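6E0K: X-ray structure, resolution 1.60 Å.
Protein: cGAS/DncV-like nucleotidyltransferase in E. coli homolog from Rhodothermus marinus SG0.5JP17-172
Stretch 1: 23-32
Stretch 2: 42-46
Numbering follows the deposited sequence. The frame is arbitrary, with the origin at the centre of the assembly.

Stretch 1 (23-32) THESIRAALD
Stretch 2, residues 42-46: EVYLQ

A helix, 23-32, lies almost antiparallel to the strand 42-45: the axes run at 170° and approach to 8.5 Å. The helix keeps regular backbone hydrogen bonds from N of residue i+4 to O of residue i, from A29 N to E25 O at 2.9 Å up to L31 N to I27 O at 3.1 Å, with phi/psi near -62/-41; the strand is extended, from -89/156 at E42 to -144/164 at Y44. Register is set by R28 CA over V43 CA at 6.0 Å and H24 CA by L45 CA at 6.9 Å. The contact is small, 315 Å² over both sides.

Along the strand, E42 points its CA-to-CB bond away and makes no contact with the helix; its OE2 is hydrogen-bonded elsewhere in the structure. V43 is the centre of the contact. It points its CA-to-CB bond toward the helix, and with chi1 t both methyls make contact: CG1 of V43 sits 4.0 Å from I27 CG2, and V43 CG2 sits 3.6 Å from L31 CD1. I27 (m, m) and L31 (m, t) lie one turn apart on the helix, so the two methyls of V43 meet two different helix side chains. The V43 backbone is used as well. Its O accepts two hydrogen bonds, from H24 NE2 at 2.9 Å (167°) and from R28 NH2 at 2.9 Å (137°), each approaching at the edge of its donor group. R28, chi t, t, m, starts sideways and bends its long chain back to the strand; it is exposed. A water extends the link, accepting from V43 N at 2.9 Å and from R28 NE at 3.3 Å.

The CA-to-CB bond of Y44 points away, with chi1 p; Y44 CA lies 3.5 Å from H24 NE2. L45 (m, t) leaves the backbone sideways, but its end returns: L45 CD2 reaches H24 CB at 3.6 Å and L45 CG lies 4.0 Å from the H24 ring centroid, a CH-pi contact over one face. H24, chi1 t, thus serves twice, with a polar edge for the strand carbonyl and a flat face for leucine. Q46 is out of reach.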

# COMPACT_ATOMS: atom_id res chain seq x y z
N THR A 23 -5.92 -1.60 16.88
CA THR A 23 -6.07 -2.88 16.18
C THR A 23 -4.71 -3.54 16.00
O THR A 23 -4.55 -4.74 16.25
CB THR A 23 -6.75 -2.65 14.83
OG1 THR A 23 -8.02 -2.01 15.04
CG2 THR A 23 -6.98 -3.98 14.09
N HIS A 24 -3.73 -2.76 15.57
CA HIS A 24 -2.36 -3.24 15.45
C HIS A 24 -1.84 -3.78 16.78
O HIS A 24 -1.31 -4.90 16.86
CB HIS A 24 -1.50 -2.08 14.93
CG HIS A 24 -0.04 -2.38 14.86
ND1 HIS A 24 0.92 -1.38 14.87
CD2 HIS A 24 0.63 -3.55 14.70
CE1 HIS A 24 2.12 -1.93 14.76
NE2 HIS A 24 1.97 -3.24 14.67
N GLU A 25 -2.03 -3.00 17.85
CA GLU A 25 -1.55 -3.42 19.17
C GLU A 25 -2.28 -4.67 19.64
O GLU A 25 -1.68 -5.52 20.30
CB GLU A 25 -1.74 -2.28 20.17
CG GLU A 25 -0.91 -1.04 19.83
CD GLU A 25 -1.19 0.15 20.74
OE1 GLU A 25 -2.00 0.01 21.69
OE2 GLU A 25 -0.60 1.23 20.50
N SER A 26 -3.55 -4.82 19.27
CA SER A 26 -4.30 -6.03 19.62
C SER A 26 -3.72 -7.27 18.94
O SER A 26 -3.49 -8.29 19.60
CB SER A 26 -5.77 -5.85 19.25
OG SER A 26 -6.52 -7.00 19.60
N ILE A 27 -3.50 -7.21 17.62
CA ILE A 27 -2.87 -8.35 16.93
C ILE A 27 -1.52 -8.68 17.55
O ILE A 27 -1.19 -9.85 17.78
CB ILE A 27 -2.74 -8.05 15.43
CG1 ILE A 27 -4.12 -7.80 14.78
CG2 ILE A 27 -1.98 -9.19 14.74
CD1 ILE A 27 -4.99 -9.04 14.74
N ARG A 28 -0.72 -7.64 17.83
CA ARG A 28 0.59 -7.87 18.44
C ARG A 28 0.44 -8.57 19.78
O ARG A 28 1.20 -9.50 20.10
CB ARG A 28 1.31 -6.54 18.61
CG ARG A 28 2.66 -6.62 19.30
CD ARG A 28 3.28 -5.23 19.34
NE ARG A 28 3.87 -4.87 18.06
CZ ARG A 28 4.06 -3.62 17.64
NH1 ARG A 28 3.70 -2.60 18.42
NH2 ARG A 28 4.61 -3.39 16.46
N ALA A 29 -0.53 -8.15 20.59
CA ALA A 29 -0.71 -8.76 21.89
C ALA A 29 -1.16 -10.21 21.77
O ALA A 29 -0.76 -11.06 22.57
CB ALA A 29 -1.73 -7.94 22.70
N ALA A 30 -1.99 -10.52 20.77
CA ALA A 30 -2.39 -11.90 20.53
C ALA A 30 -1.17 -12.77 20.24
O ALA A 30 -1.02 -13.88 20.78
CB ALA A 30 -3.39 -11.97 19.38
N LEU A 31 -0.27 -12.28 19.39
CA LEU A 31 0.89 -13.09 19.03
C LEU A 31 1.89 -13.19 20.17
O LEU A 31 2.61 -14.20 20.27
CB LEU A 31 1.54 -12.53 17.77
CG LEU A 31 0.62 -12.46 16.55
CD1 LEU A 31 1.41 -12.16 15.30
CD2 LEU A 31 -0.17 -13.73 16.36
N ASP A 32 1.94 -12.19 21.05
CA ASP A 32 2.83 -12.25 22.21
C ASP A 32 2.47 -13.40 23.14
O ASP A 32 3.33 -13.90 23.88
CB ASP A 32 2.79 -10.94 23.00
CG ASP A 32 3.64 -9.85 22.37
OD1 ASP A 32 4.60 -10.17 21.65
OD2 ASP A 32 3.35 -8.66 22.63
N GLU A 42 7.53 -10.37 13.54
CA GLU A 42 7.20 -8.97 13.79
C GLU A 42 5.81 -8.67 13.26
O GLU A 42 5.29 -9.36 12.37
CB GLU A 42 8.24 -8.03 13.18
CG GLU A 42 8.27 -8.03 11.67
CD GLU A 42 9.19 -6.95 11.11
OE1 GLU A 42 9.23 -5.83 11.66
OE2 GLU A 42 9.88 -7.22 10.11
N VAL A 43 5.20 -7.64 13.83
CA VAL A 43 3.85 -7.24 13.46
C VAL A 43 3.90 -5.75 13.17
O VAL A 43 4.26 -4.96 14.06
CB VAL A 43 2.84 -7.54 14.58
CG1 VAL A 43 1.42 -7.24 14.11
CG2 VAL A 43 2.98 -8.97 15.06
N TYR A 44 3.56 -5.36 11.95
CA TYR A 44 3.56 -3.95 11.60
C TYR A 44 2.42 -3.65 10.65
O TYR A 44 1.78 -4.54 10.09
CB TYR A 44 4.92 -3.53 11.00
CG TYR A 44 5.38 -4.22 9.74
CD1 TYR A 44 6.11 -5.40 9.80
CD2 TYR A 44 5.12 -3.67 8.48
CE1 TYR A 44 6.56 -6.03 8.63
CE2 TYR A 44 5.56 -4.29 7.31
CZ TYR A 44 6.28 -5.47 7.40
OH TYR A 44 6.72 -6.08 6.25
N LEU A 45 2.11 -2.35 10.51
CA LEU A 45 1.04 -1.94 9.62
C LEU A 45 1.59 -1.61 8.25
O LEU A 45 2.74 -1.19 8.10
CB LEU A 45 0.31 -0.70 10.15
CG LEU A 45 -0.47 -0.94 11.42
CD1 LEU A 45 -1.38 0.25 11.66
CD2 LEU A 45 -1.28 -2.24 11.30
N GLN A 46 0.74 -1.79 7.24
CA GLN A 46 1.01 -1.28 5.92
C GLN A 46 -0.24 -0.56 5.45
O GLN A 46 -1.17 -0.33 6.25
CB GLN A 46 1.42 -2.41 4.96
CG GLN A 46 0.32 -3.42 4.63
CD GLN A 46 0.72 -4.33 3.47
OE1 GLN A 46 1.49 -3.93 2.59
NE2 GLN A 46 0.20 -5.56 3.47
O HOH W 1 6.09 -6.62 16.42